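Local coordinates for protein DMATS type aromatic prenyltransferase (Micromonospora olivasterospora, PDB 6ZRY) that probably transfers a dimethylallyl group to the indole ring of tryptophan, as a member of the ABBA-barrel family of aromatic prenyltransferases, at residues 147-152 and 196-201. Numbering follows the deposited sequence.
Sequences VYLNPE and TFFAVD
Y148 and F197 both carry CG anti to the carbonyl carbon (chi1 -81° and -59°), which throws their rings together on the inner face of two antiparallel strands of the ABBA barrel, where F197 also borders the bound tryptophan. They form a T-shaped pair: the edge of Y148, led by CD2, comes to 3.7 Å from CG of F197, off-centre over the F197 face, with the planes at 80°. T196 CG2 covers the other face of F197. Beneath Y148 sits A199, its CB 3.8 Å from the ring centroid in a CH-pi contact, while Y148 OH reaches the hydroxyl of Y213. An alanine at Y148 would probably open a gap over A199 CB and beside F197, leaving the F197 ring freer to turn and Y213 without this hydroxyl partner. On the other face F198 packs on A166 and L167 of helix 159-170, while L149 lies against M131 of the neighbouring strand. Backbone pairs V147-V200 and L149-F198 each exchange two hydrogen bonds; V147 N to V200 O, at 2.8 Å, is almost straight. Past the strand end N150 makes an Asx turn, OD1 accepting from E152 N, and one water donates both to N150 OD1 and to T196 O, 2.8 Å from each.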
loop_
_atom_site.group_PDB
_atom_site.type_symbol
_atom_site.label_atom_id
_atom_site.label_comp_id
_atom_site.label_asym_id
_atom_site.label_seq_id
_atom_site.Cartn_x
_atom_site.Cartn_y
_atom_site.Cartn_z
ATOM N N VAL A 147 -5.394 -2.914 -8.279
ATOM C CA VAL A 147 -6.408 -1.854 -8.068
ATOM C C VAL A 147 -6.820 -1.876 -6.598
ATOM O O VAL A 147 -7.215 -2.966 -6.106
ATOM C CB VAL A 147 -7.602 -2.073 -9.001
ATOM C CG1 VAL A 147 -8.660 -1.001 -8.823
ATOM C CG2 VAL A 147 -7.132 -2.164 -10.442
ATOM N N TYR A 148 -6.746 -0.723 -5.958
ATOM C CA TYR A 148 -7.049 -0.487 -4.546
ATOM C C TYR A 148 -8.336 0.324 -4.480
ATOM O O TYR A 148 -8.285 1.536 -4.788
ATOM C CB TYR A 148 -5.867 0.227 -3.888
ATOM C CG TYR A 148 -4.767 -0.709 -3.514
ATOM C CD1 TYR A 148 -4.022 -1.388 -4.477
ATOM C CD2 TYR A 148 -4.510 -0.991 -2.187
ATOM C CE1 TYR A 148 -3.028 -2.300 -4.112
ATOM C CE2 TYR A 148 -3.540 -1.893 -1.813
ATOM C CZ TYR A 148 -2.799 -2.556 -2.771
ATOM O OH TYR A 148 -1.847 -3.447 -2.342
ATOM N N LEU A 149 -9.450 -0.310 -4.115
ATOM C CA LEU A 149 -10.763 0.365 -4.031
ATOM C C LEU A 149 -11.014 0.743 -2.587
ATOM O O LEU A 149 -10.581 -0.030 -1.686
ATOM C CB LEU A 149 -11.857 -0.554 -4.560
ATOM C CG LEU A 149 -11.692 -1.030 -6.006
ATOM C CD1 LEU A 149 -12.825 -1.966 -6.387
ATOM C CD2 LEU A 149 -11.655 0.133 -6.976
ATOM N N ASN A 150 -11.686 1.862 -2.370
ATOM C CA ASN A 150 -12.054 2.368 -1.017
ATOM C C ASN A 150 -13.367 1.709 -0.611
ATOM O O ASN A 150 -14.394 2.008 -1.204
ATOM C CB ASN A 150 -12.183 3.896 -0.980
ATOM C CG ASN A 150 -12.497 4.421 0.407
ATOM O OD1 ASN A 150 -12.510 3.664 1.382
ATOM N ND2 ASN A 150 -12.716 5.725 0.512
ATOM N N PRO A 151 -13.378 0.791 0.389
ATOM C CA PRO A 151 -14.612 0.170 0.863
ATOM C C PRO A 151 -15.574 1.197 1.458
ATOM O O PRO A 151 -16.757 0.907 1.563
ATOM C CB PRO A 151 -14.135 -0.782 1.966
ATOM C CG PRO A 151 -12.697 -1.041 1.613
ATOM C CD PRO A 151 -12.216 0.308 1.144
ATOM N N GLU A 152 -15.058 2.339 1.863
ATOM C CA GLU A 152 -15.854 3.390 2.554
ATOM C C GLU A 152 -16.337 4.461 1.561
ATOM O O GLU A 152 -16.766 5.546 2.015
ATOM C CB GLU A 152 -15.019 3.998 3.674
ATOM C CG GLU A 152 -14.674 2.995 4.766
ATOM C CD GLU A 152 -13.789 3.574 5.876
ATOM O OE1 GLU A 152 -13.753 2.994 6.943
ATOM O OE2 GLU A 152 -13.165 4.616 5.652
ATOM N N THR A 196 -10.278 -0.498 4.891
ATOM C CA THR A 196 -9.473 0.609 4.331
ATOM C C THR A 196 -9.224 0.390 2.842
ATOM O O THR A 196 -9.300 1.361 2.093
ATOM C CB THR A 196 -8.170 0.779 5.111
ATOM O OG1 THR A 196 -8.549 1.041 6.466
ATOM C CG2 THR A 196 -7.337 1.914 4.553
ATOM N N PHE A 197 -8.845 -0.815 2.430
ATOM C CA PHE A 197 -8.608 -1.119 1.005
ATOM C C PHE A 197 -9.233 -2.453 0.638
ATOM O O PHE A 197 -9.114 -3.403 1.402
ATOM C CB PHE A 197 -7.119 -1.238 0.638
ATOM C CG PHE A 197 -6.273 -0.013 0.901
ATOM C CD1 PHE A 197 -6.543 1.184 0.266
ATOM C CD2 PHE A 197 -5.179 -0.086 1.742
ATOM C CE1 PHE A 197 -5.735 2.295 0.468
ATOM C CE2 PHE A 197 -4.370 1.023 1.957
ATOM C CZ PHE A 197 -4.656 2.218 1.321
ATOM N N PHE A 198 -9.825 -2.497 -0.548
ATOM C CA PHE A 198 -10.256 -3.723 -1.230
ATOM C C PHE A 198 -9.407 -3.839 -2.479
ATOM O O PHE A 198 -9.645 -3.046 -3.398
ATOM C CB PHE A 198 -11.757 -3.613 -1.509
ATOM C CG PHE A 198 -12.394 -4.826 -2.127
ATOM C CD1 PHE A 198 -12.268 -5.092 -3.491
ATOM C CD2 PHE A 198 -13.189 -5.670 -1.360
ATOM C CE1 PHE A 198 -12.876 -6.209 -4.057
ATOM C CE2 PHE A 198 -13.780 -6.786 -1.927
ATOM C CZ PHE A 198 -13.626 -7.051 -3.271
ATOM N N ALA A 199 -8.419 -4.720 -2.481
ATOM C CA ALA A 199 -7.348 -4.764 -3.499
ATOM C C ALA A 199 -7.504 -6.034 -4.327
ATOM O O ALA A 199 -7.676 -7.078 -3.750
ATOM C CB ALA A 199 -6.001 -4.673 -2.846
ATOM N N VAL A 200 -7.510 -5.892 -5.654
ATOM C CA VAL A 200 -7.564 -7.032 -6.612
ATOM C C VAL A 200 -6.540 -6.818 -7.719
ATOM O O VAL A 200 -6.171 -5.642 -8.002
ATOM C CB VAL A 200 -8.977 -7.188 -7.196
ATOM C CG1 VAL A 200 -10.004 -7.519 -6.115
ATOM C CG2 VAL A 200 -9.384 -5.959 -7.971
ATOM N N ASP A 201 -6.095 -7.901 -8.342
ATOM C CA ASP A 201 -5.292 -7.793 -9.585
ATOM C C ASP A 201 -6.196 -7.151 -10.645
ATOM O O ASP A 201 -7.441 -7.446 -10.657
ATOM C CB ASP A 201 -4.784 -9.157 -10.057
ATOM C CG ASP A 201 -3.887 -9.892 -9.070
ATOM O OD1 ASP A 201 -3.182 -9.235 -8.309
ATOM O OD2 ASP A 201 -3.900 -11.109 -9.089
HETATM O O HOH W 1 -10.313 3.739 3.071
HETATM O O HOH W 2 -10.356 3.319 6.413
#